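Local atomic coordinates of probable mannosyltransferase KTR4 (Saccharomyces cerevisiae, PDB entry 5A07), a protein that is a probable mannosyltransferase of the GT-A glycosyltransferase clan, modelled with guanosine-5'-diphosphate and manganese. Residues B[45-58]-B[287-300]. Residues are numbered along the deposited sequence; the frame is centred on the assembly and turned at random.
Sequences VLDSIMDRLHEPLY and LNVNGAFAWLKDNS. With ACT (acetate ion), chain H.
Ile-49 lies over one face of the Phe-293 ring, its CG2 methyl 4.0 Å from the ring centroid in a CH-pi contact offset toward the rim, while the carbonyl carbon of Gly-291 backs the opposite face. With CG1 anti to the carbonyl carbon (chi1 -69°), CG2 is left anti to the backbone N and faces the ring, while CD1 reaches Val-289. Leu-53 meets the same ring obliquely through CD2. Leu-287 offers CD1 to Leu-46, Ile-49 and Met-50, its branched apolar end fitting among the side chains of one helix face. Where the surface begins, Arg-52 brings NH2 to the ring edge, 3.5 Å from Phe-293 CD2, with guanidinium and ring at right angles; NH1 donates to Ser-48 OG.

Beyond the helix end, Lys-297, bent at chi2 and chi3, folds back along the carbonyls of Arg-52 and Glu-55. Its NZ gives a 2.9 Å bond to Leu-53 O from above the carbonyl plane; Gly-311 O, Tyr-306 OH and an acetate probably from the crystallisation liquor complete a ring of oxygens round this buried, probably charged ammonium. Leu-57 N donates to Lys-297 O at 3.0 Å. Asn-299, able to accept and donate, grips one residue twice: OD1 takes Tyr-58 N in its carbonyl plane at 2.9 Å, and ND2 reaches Tyr-58 O at 2.8 Å. Asp-298 OD1 borders the Tyr-58 ring edge and accepts from Ser-300 N, closing an Asx turn. The axes of 45-53 and 293-297 run 22° from parallel: within the GT-A-family fold, the N-terminal helix and following turn pack on helix 293-297 and its flanking loops.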
ATOM      1  N   VAL B  45       1.255 -27.419 -11.753  1.00 42.22           N
ATOM      2  CA  VAL B  45       1.078 -26.315 -10.797  1.00 45.87           C
ATOM      3  C   VAL B  45       1.035 -24.999 -11.545  1.00 41.62           C
ATOM      4  O   VAL B  45       0.065 -24.249 -11.424  1.00 40.24           O
ATOM      5  CB  VAL B  45       2.194 -26.343  -9.763  1.00 48.67           C
ATOM      6  CG1 VAL B  45       2.165 -25.095  -8.921  1.00 52.13           C
ATOM      7  CG2 VAL B  45       2.025 -27.590  -8.882  1.00 50.56           C
ATOM      8  N   LEU B  46       2.012 -24.794 -12.422  1.00 39.45           N
ATOM      9  CA  LEU B  46       2.065 -23.607 -13.223  1.00 39.15           C
ATOM     10  C   LEU B  46       0.918 -23.462 -14.148  1.00 41.71           C
ATOM     11  O   LEU B  46       0.364 -22.374 -14.244  1.00 40.64           O
ATOM     12  CB  LEU B  46       3.354 -23.564 -14.029  1.00 43.65           C
ATOM     13  CG  LEU B  46       3.454 -22.404 -15.041  1.00 48.20           C
ATOM     14  CD1 LEU B  46       3.639 -21.092 -14.278  1.00 52.05           C
ATOM     15  CD2 LEU B  46       4.562 -22.561 -16.088  1.00 48.42           C
ATOM     16  N   ASP B  47       0.531 -24.520 -14.854  1.00 35.88           N
ATOM     17  CA  ASP B  47      -0.666 -24.430 -15.698  1.00 39.85           C
ATOM     18  C   ASP B  47      -1.863 -24.037 -14.863  1.00 35.12           C
ATOM     19  O   ASP B  47      -2.689 -23.281 -15.279  1.00 34.94           O
ATOM     20  CB  ASP B  47      -0.974 -25.766 -16.443  1.00 45.32           C
ATOM     21  CG  ASP B  47      -2.250 -25.680 -17.342  1.00 52.82           C
ATOM     22  OD1 ASP B  47      -2.182 -25.026 -18.413  1.00 60.88           O
ATOM     23  OD2 ASP B  47      -3.332 -26.255 -16.989  1.00 54.24           O
ATOM     24  N   SER B  48      -2.005 -24.625 -13.700  1.00 34.36           N
ATOM     25  CA  SER B  48      -3.153 -24.273 -12.884  1.00 37.63           C
ATOM     26  C   SER B  48      -3.135 -22.733 -12.498  1.00 33.84           C
ATOM     27  O   SER B  48      -4.157 -22.062 -12.547  1.00 28.51           O
ATOM     28  CB  SER B  48      -3.120 -25.141 -11.638  1.00 39.74           C
ATOM     29  OG  SER B  48      -3.779 -24.488 -10.577  1.00 48.81           O
ATOM     30  N   ILE B  49      -1.955 -22.199 -12.177  1.00 31.25           N
ATOM     31  CA  ILE B  49      -1.854 -20.766 -11.856  1.00 30.35           C
ATOM     32  C   ILE B  49      -2.202 -19.925 -13.057  1.00 30.31           C
ATOM     33  O   ILE B  49      -3.032 -18.984 -12.973  1.00 26.15           O
ATOM     34  CB  ILE B  49      -0.471 -20.422 -11.334  1.00 34.34           C
ATOM     35  CG1 ILE B  49      -0.310 -21.088  -9.942  1.00 35.75           C
ATOM     36  CG2 ILE B  49      -0.328 -18.900 -11.269  1.00 32.50           C
ATOM     37  CD1 ILE B  49       1.086 -21.015  -9.383  1.00 37.52           C
ATOM     38  N   MET B  50      -1.640 -20.302 -14.222  1.00 31.18           N
ATOM     39  CA  MET B  50      -1.967 -19.602 -15.468  1.00 30.75           C
ATOM     40  C   MET B  50      -3.429 -19.662 -15.866  1.00 30.49           C
ATOM     41  O   MET B  50      -3.957 -18.677 -16.361  1.00 31.31           O
ATOM     42  CB  MET B  50      -1.082 -20.037 -16.644  1.00 35.12           C
ATOM     43  CG  MET B  50       0.388 -19.799 -16.371  1.00 37.66           C
ATOM     44  SD  MET B  50       0.842 -18.056 -16.066  1.00 41.17           S
ATOM     45  CE  MET B  50       0.502 -17.414 -17.667  1.00 35.91           C
ATOM     46  N   ASP B  51      -4.097 -20.772 -15.602  1.00 29.44           N
ATOM     47  CA  ASP B  51      -5.514 -20.855 -15.890  1.00 33.05           C
ATOM     48  C   ASP B  51      -6.243 -19.852 -15.001  1.00 29.22           C
ATOM     49  O   ASP B  51      -7.102 -19.122 -15.477  1.00 27.38           O
ATOM     50  CB  ASP B  51      -6.080 -22.270 -15.572  1.00 38.18           C
ATOM     51  CG  ASP B  51      -5.641 -23.344 -16.596  1.00 43.56           C
ATOM     52  OD1 ASP B  51      -5.287 -22.992 -17.730  1.00 40.06           O
ATOM     53  OD2 ASP B  51      -5.675 -24.539 -16.247  1.00 47.32           O
ATOM     54  N   ARG B  52      -5.923 -19.837 -13.720  1.00 29.94           N
ATOM     55  CA  ARG B  52      -6.632 -18.890 -12.823  1.00 32.26           C
ATOM     56  C   ARG B  52      -6.374 -17.450 -13.239  1.00 25.05           C
ATOM     57  O   ARG B  52      -7.277 -16.642 -13.191  1.00 27.03           O
ATOM     58  CB  ARG B  52      -6.177 -19.072 -11.386  1.00 36.09           C
ATOM     59  CG  ARG B  52      -6.951 -20.190 -10.752  1.00 43.11           C
ATOM     60  CD  ARG B  52      -6.049 -21.145 -10.042  1.00 49.53           C
ATOM     61  NE  ARG B  52      -5.587 -20.653  -8.765  1.00 53.10           N
ATOM     62  CZ  ARG B  52      -4.503 -21.124  -8.137  1.00 55.94           C
ATOM     63  NH1 ARG B  52      -3.721 -22.100  -8.656  1.00 61.65           N
ATOM     64  NH2 ARG B  52      -4.196 -20.612  -6.976  1.00 52.14           N
ATOM     65  N   LEU B  53      -5.174 -17.154 -13.719  1.00 27.09           N
ATOM     66  CA  LEU B  53      -4.841 -15.746 -14.080  1.00 26.55           C
ATOM     67  C   LEU B  53      -5.520 -15.291 -15.360  1.00 30.26           C
ATOM     68  O   LEU B  53      -5.538 -14.096 -15.646  1.00 27.82           O
ATOM     69  CB  LEU B  53      -3.369 -15.562 -14.215  1.00 26.84           C
ATOM     70  CG  LEU B  53      -2.622 -15.596 -12.895  1.00 28.74           C
ATOM     71  CD1 LEU B  53      -1.145 -15.443 -13.174  1.00 29.11           C
ATOM     72  CD2 LEU B  53      -3.109 -14.542 -11.951  1.00 28.36           C
ATOM     73  N   HIS B  54      -6.138 -16.247 -16.073  1.00 31.62           N
ATOM     74  CA  HIS B  54      -6.780 -16.019 -17.354  1.00 34.36           C
ATOM     75  C   HIS B  54      -8.273 -16.245 -17.408  1.00 35.86           C
ATOM     76  O   HIS B  54      -8.851 -16.179 -18.475  1.00 33.12           O
ATOM     77  CB  HIS B  54      -6.050 -16.825 -18.460  1.00 37.13           C
ATOM     78  CG  HIS B  54      -4.659 -16.329 -18.688  1.00 40.57           C
ATOM     79  ND1 HIS B  54      -4.407 -15.137 -19.325  1.00 48.35           N
ATOM     80  CD2 HIS B  54      -3.461 -16.784 -18.275  1.00 45.97           C
ATOM     81  CE1 HIS B  54      -3.107 -14.906 -19.350  1.00 48.50           C
ATOM     82  NE2 HIS B  54      -2.508 -15.895 -18.717  1.00 48.78           N
ATOM     83  N   GLU B  55      -8.901 -16.424 -16.258  1.00 32.87           N
ATOM     84  CA  GLU B  55     -10.310 -16.474 -16.209  1.00 30.53           C
ATOM     85  C   GLU B  55     -10.865 -15.670 -15.004  1.00 28.17           C
ATOM     86  O   GLU B  55     -10.206 -15.614 -13.981  1.00 26.88           O
ATOM     87  CB  GLU B  55     -10.752 -17.949 -16.128  1.00 34.74           C
ATOM     88  CG  GLU B  55     -10.484 -18.611 -14.771  1.00 40.97           C
ATOM     89  CD  GLU B  55     -10.470 -20.162 -14.786  1.00 49.42           C
ATOM     90  OE1 GLU B  55     -10.852 -20.728 -15.821  1.00 47.54           O
ATOM     91  OE2 GLU B  55     -10.031 -20.810 -13.772  1.00 50.92           O
ATOM     92  N   PRO B  56     -12.126 -15.210 -15.089  1.00 26.12           N
ATOM     93  CA  PRO B  56     -12.732 -14.478 -13.981  1.00 25.38           C
ATOM     94  C   PRO B  56     -12.940 -15.395 -12.819  1.00 27.47           C
ATOM     95  O   PRO B  56     -13.099 -16.626 -12.983  1.00 23.96           O
ATOM     96  CB  PRO B  56     -14.033 -13.991 -14.515  1.00 27.20           C
ATOM     97  CG  PRO B  56     -14.285 -14.738 -15.801  1.00 30.14           C
ATOM     98  CD  PRO B  56     -12.952 -15.140 -16.316  1.00 30.50           C
ATOM     99  N   LEU B  57     -12.865 -14.846 -11.624  1.00 23.15           N
ATOM    100  CA  LEU B  57     -13.058 -15.686 -10.473  1.00 21.04           C
ATOM    101  C   LEU B  57     -14.494 -16.249 -10.422  1.00 24.43           C
ATOM    102  O   LEU B  57     -14.719 -17.350  -9.835  1.00 26.80           O
ATOM    103  CB  LEU B  57     -12.781 -14.875  -9.225  1.00 21.40           C
ATOM    104  CG  LEU B  57     -12.774 -15.614  -7.866  1.00 23.48           C
ATOM    105  CD1 LEU B  57     -11.754 -16.772  -7.846  1.00 24.91           C
ATOM    106  CD2 LEU B  57     -12.442 -14.596  -6.774  1.00 23.45           C
ATOM    107  N   TYR B  58     -15.463 -15.475 -10.889  1.00 20.54           N
ATOM    108  CA  TYR B  58     -16.876 -15.857 -10.929  1.00 23.61           C
ATOM    109  C   TYR B  58     -17.369 -15.814 -12.374  1.00 27.74           C
ATOM    110  O   TYR B  58     -17.141 -14.846 -13.112  1.00 24.19           O
ATOM    111  CB  TYR B  58     -17.721 -14.917 -10.121  1.00 26.77           C
ATOM    112  CG  TYR B  58     -17.386 -15.005  -8.663  1.00 31.27           C
ATOM    113  CD1 TYR B  58     -17.911 -16.021  -7.862  1.00 33.02           C
ATOM    114  CD2 TYR B  58     -16.486 -14.141  -8.091  1.00 28.30           C
ATOM    115  CE1 TYR B  58     -17.522 -16.163  -6.530  1.00 37.84           C
ATOM    116  CE2 TYR B  58     -16.134 -14.229  -6.764  1.00 28.95           C
ATOM    117  CZ  TYR B  58     -16.636 -15.218  -5.970  1.00 35.26           C
ATOM    118  OH  TYR B  58     -16.189 -15.327  -4.678  1.00 33.14           O
ATOM    119  N   LEU B 287       6.541 -16.308 -10.352  1.00 29.36           N
ATOM    120  CA  LEU B 287       5.274 -16.599  -9.678  1.00 28.81           C
ATOM    121  C   LEU B 287       5.447 -17.361  -8.352  1.00 26.96           C
ATOM    122  O   LEU B 287       6.209 -18.292  -8.286  1.00 26.92           O
ATOM    123  CB  LEU B 287       4.303 -17.358 -10.602  1.00 29.01           C
ATOM    124  CG  LEU B 287       3.783 -16.572 -11.791  1.00 28.54           C
ATOM    125  CD1 LEU B 287       3.071 -17.514 -12.747  1.00 31.47           C
ATOM    126  CD2 LEU B 287       2.801 -15.508 -11.334  1.00 29.55           C
ATOM    127  N   ASN B 288       4.776 -16.934  -7.268  1.00 24.15           N
ATOM    128  CA  ASN B 288       4.695 -17.706  -6.024  1.00 22.63           C
ATOM    129  C   ASN B 288       3.465 -18.547  -6.034  1.00 24.68           C
ATOM    130  O   ASN B 288       2.383 -18.062  -6.411  1.00 25.94           O
ATOM    131  CB  ASN B 288       4.672 -16.798  -4.782  1.00 25.36           C
ATOM    132  CG  ASN B 288       4.811 -17.568  -3.507  1.00 26.25           C
ATOM    133  OD1 ASN B 288       3.880 -18.160  -3.010  1.00 26.08           O
ATOM    134  ND2 ASN B 288       5.987 -17.591  -2.994  1.00 27.10           N
ATOM    135  N   VAL B 289       3.581 -19.820  -5.645  1.00 25.79           N
ATOM    136  CA  VAL B 289       2.441 -20.737  -5.798  1.00 26.92           C
ATOM    137  C   VAL B 289       1.336 -20.400  -4.804  1.00 26.05           C
ATOM    138  O   VAL B 289       0.212 -20.792  -5.003  1.00 24.22           O
ATOM    139  CB  VAL B 289       2.823 -22.254  -5.680  1.00 30.51           C
ATOM    140  CG1 VAL B 289       3.852 -22.591  -6.766  1.00 35.12           C
ATOM    141  CG2 VAL B 289       3.409 -22.585  -4.321  1.00 28.68           C
ATOM    142  N   ASN B 290       1.658 -19.672  -3.753  1.00 23.30           N
ATOM    143  CA  ASN B 290       0.678 -19.164  -2.829  1.00 24.67           C
ATOM    144  C   ASN B 290       0.352 -17.657  -2.997  1.00 25.04           C
ATOM    145  O   ASN B 290      -0.004 -16.996  -2.004  1.00 23.09           O
ATOM    146  CB  ASN B 290       1.073 -19.444  -1.360  1.00 23.70           C
ATOM    147  CG  ASN B 290      -0.156 -19.479  -0.411  1.00 31.63           C
ATOM    148  OD1 ASN B 290      -0.167 -19.067   0.829  1.00 32.42           O
ATOM    149  ND2 ASN B 290      -1.236 -19.950  -0.981  1.00 31.60           N
ATOM    150  N   GLY B 291       0.447 -17.158  -4.213  1.00 22.47           N
ATOM    151  CA  GLY B 291       0.107 -15.780  -4.531  1.00 22.87           C
ATOM    152  C   GLY B 291      -1.370 -15.470  -4.354  1.00 21.25           C
ATOM    153  O   GLY B 291      -2.261 -16.364  -4.349  1.00 19.00           O
ATOM    154  N   ALA B 292      -1.660 -14.176  -4.243  1.00 18.05           N
ATOM    155  CA  ALA B 292      -3.023 -13.746  -3.988  1.00 16.94           C
ATOM    156  C   ALA B 292      -3.838 -13.686  -5.259  1.00 19.51           C
ATOM    157  O   ALA B 292      -4.335 -12.653  -5.642  1.00 17.53           O
ATOM    158  CB  ALA B 292      -3.016 -12.411  -3.274  1.00 17.93           C
ATOM    159  N   PHE B 293      -3.996 -14.825  -5.942  1.00 21.94           N
ATOM    160  CA  PHE B 293      -4.565 -14.809  -7.276  1.00 21.35           C
ATOM    161  C   PHE B 293      -6.043 -14.537  -7.331  1.00 22.69           C
ATOM    162  O   PHE B 293      -6.490 -13.839  -8.207  1.00 21.27           O
ATOM    163  CB  PHE B 293      -4.255 -16.138  -7.997  1.00 22.88           C
ATOM    164  CG  PHE B 293      -2.797 -16.460  -8.019  1.00 24.40           C
ATOM    165  CD1 PHE B 293      -1.887 -15.602  -8.599  1.00 24.55           C
ATOM    166  CD2 PHE B 293      -2.329 -17.633  -7.463  1.00 27.72           C
ATOM    167  CE1 PHE B 293      -0.520 -15.897  -8.609  1.00 26.44           C
ATOM    168  CE2 PHE B 293      -0.975 -17.932  -7.495  1.00 26.47           C
ATOM    169  CZ  PHE B 293      -0.067 -17.042  -8.043  1.00 26.06           C
ATOM    170  N   ALA B 294      -6.819 -15.053  -6.373  1.00 20.37           N
ATOM    171  CA  ALA B 294      -8.205 -14.778  -6.357  1.00 20.64           C
ATOM    172  C   ALA B 294      -8.515 -13.255  -6.186  1.00 18.82           C
ATOM    173  O   ALA B 294      -9.414 -12.682  -6.834  1.00 18.41           O
ATOM    174  CB  ALA B 294      -8.851 -15.621  -5.267  1.00 23.54           C
ATOM    175  N   TRP B 295      -7.766 -12.622  -5.326  1.00 18.40           N
ATOM    176  CA  TRP B 295      -7.898 -11.176  -5.082  1.00 18.07           C
ATOM    177  C   TRP B 295      -7.678 -10.360  -6.335  1.00 17.62           C
ATOM    178  O   TRP B 295      -8.417  -9.399  -6.578  1.00 20.26           O
ATOM    179  CB  TRP B 295      -6.892 -10.778  -4.016  1.00 18.18           C
ATOM    180  CG  TRP B 295      -6.842  -9.377  -3.545  1.00 18.32           C
ATOM    181  CD1 TRP B 295      -7.819  -8.689  -2.913  1.00 18.25           C
ATOM    182  CD2 TRP B 295      -5.723  -8.489  -3.609  1.00 16.03           C
ATOM    183  NE1 TRP B 295      -7.391  -7.428  -2.591  1.00 15.57           N
ATOM    184  CE2 TRP B 295      -6.096  -7.295  -2.971  1.00 16.36           C
ATOM    185  CE3 TRP B 295      -4.471  -8.576  -4.139  1.00 16.50           C
ATOM    186  CZ2 TRP B 295      -5.250  -6.204  -2.879  1.00 16.50           C
ATOM    187  CZ3 TRP B 295      -3.608  -7.505  -4.006  1.00 18.00           C
ATOM    188  CH2 TRP B 295      -4.011  -6.331  -3.383  1.00 17.01           C
ATOM    189  N   LEU B 296      -6.723 -10.734  -7.177  1.00 19.97           N
ATOM    190  CA  LEU B 296      -6.531 -10.090  -8.487  1.00 20.13           C
ATOM    191  C   LEU B 296      -7.668 -10.356  -9.523  1.00 20.88           C
ATOM    192  O   LEU B 296      -7.889  -9.572 -10.425  1.00 20.84           O
ATOM    193  CB  LEU B 296      -5.249 -10.563  -9.103  1.00 22.54           C
ATOM    194  CG  LEU B 296      -3.986 -10.393  -8.270  1.00 20.75           C
ATOM    195  CD1 LEU B 296      -2.789 -10.969  -8.963  1.00 21.94           C
ATOM    196  CD2 LEU B 296      -3.785  -8.881  -8.010  1.00 21.63           C
ATOM    197  N   LYS B 297      -8.416 -11.432  -9.360  1.00 18.84           N
ATOM    198  CA  LYS B 297      -9.348 -11.900 -10.382  1.00 20.00           C
ATOM    199  C   LYS B 297     -10.801 -11.787  -9.988  1.00 19.85           C
ATOM    200  O   LYS B 297     -11.663 -12.187 -10.755  1.00 22.97           O
ATOM    201  CB  LYS B 297      -9.034 -13.354 -10.714  1.00 20.62           C
ATOM    202  CG  LYS B 297      -7.654 -13.628 -11.196  1.00 21.13           C
ATOM    203  CD  LYS B 297      -7.268 -12.918 -12.472  1.00 23.51           C
ATOM    204  CE  LYS B 297      -8.270 -13.164 -13.597  1.00 26.85           C
ATOM    205  NZ  LYS B 297      -7.831 -12.520 -14.910  1.00 29.26           N
ATOM    206  N   ASP B 298     -11.113 -11.158  -8.846  1.00 19.50           N
ATOM    207  CA  ASP B 298     -12.461 -11.056  -8.373  1.00 19.75           C
ATOM    208  C   ASP B 298     -13.242 -10.048  -9.165  1.00 25.56           C
ATOM    209  O   ASP B 298     -13.039  -8.811  -9.050  1.00 20.23           O
ATOM    210  CB  ASP B 298     -12.547 -10.687  -6.874  1.00 21.44           C
ATOM    211  CG  ASP B 298     -13.939 -10.933  -6.298  1.00 20.76           C
ATOM    212  OD1 ASP B 298     -14.893 -11.181  -7.077  1.00 20.94           O
ATOM    213  OD2 ASP B 298     -14.147 -10.756  -5.067  1.00 19.96           O
ATOM    214  N   ASN B 299     -14.217 -10.546  -9.931  1.00 22.13           N
ATOM    215  CA  ASN B 299     -14.978  -9.707 -10.831  1.00 22.25           C
ATOM    216  C   ASN B 299     -16.362  -9.462 -10.312  1.00 23.76           C
ATOM    217  O   ASN B 299     -17.184  -8.795 -10.968  1.00 26.40           O
ATOM    218  CB  ASN B 299     -15.083 -10.383 -12.225  1.00 23.95           C
ATOM    219  CG  ASN B 299     -15.664 -11.786 -12.148  1.00 25.58           C
ATOM    220  OD1 ASN B 299     -15.251 -12.597 -11.343  1.00 23.72           O
ATOM    221  ND2 ASN B 299     -16.605 -12.075 -13.016  1.00 23.25           N
ATOM    222  N   SER B 300     -16.650  -9.917  -9.103  1.00 22.00           N
ATOM    223  CA  SER B 300     -18.032  -9.929  -8.659  1.00 22.21           C
ATOM    224  C   SER B 300     -18.643  -8.647  -8.088  1.00 23.10           C
ATOM    225  O   SER B 300     -19.880  -8.506  -8.103  1.00 21.40           O
ATOM    226  CB  SER B 300     -18.245 -11.075  -7.663  1.00 23.01           C
ATOM    227  OG  SER B 300     -17.482 -10.950  -6.478  1.00 22.25           O
TER
HETATM  228  C   ACT H1465      -9.685 -12.825 -18.303  1.00 34.14           C
HETATM  229  O   ACT H1465     -10.842 -12.758 -17.803  1.00 33.12           O
HETATM  230  OXT ACT H1465      -8.615 -12.913 -17.645  1.00 30.85           O
HETATM  231  CH3 ACT H1465      -9.558 -12.795 -19.822  1.00 39.10           C
HETATM  232  O   HOH W   1     -15.151 -12.927  -3.669  1.00 23.03           O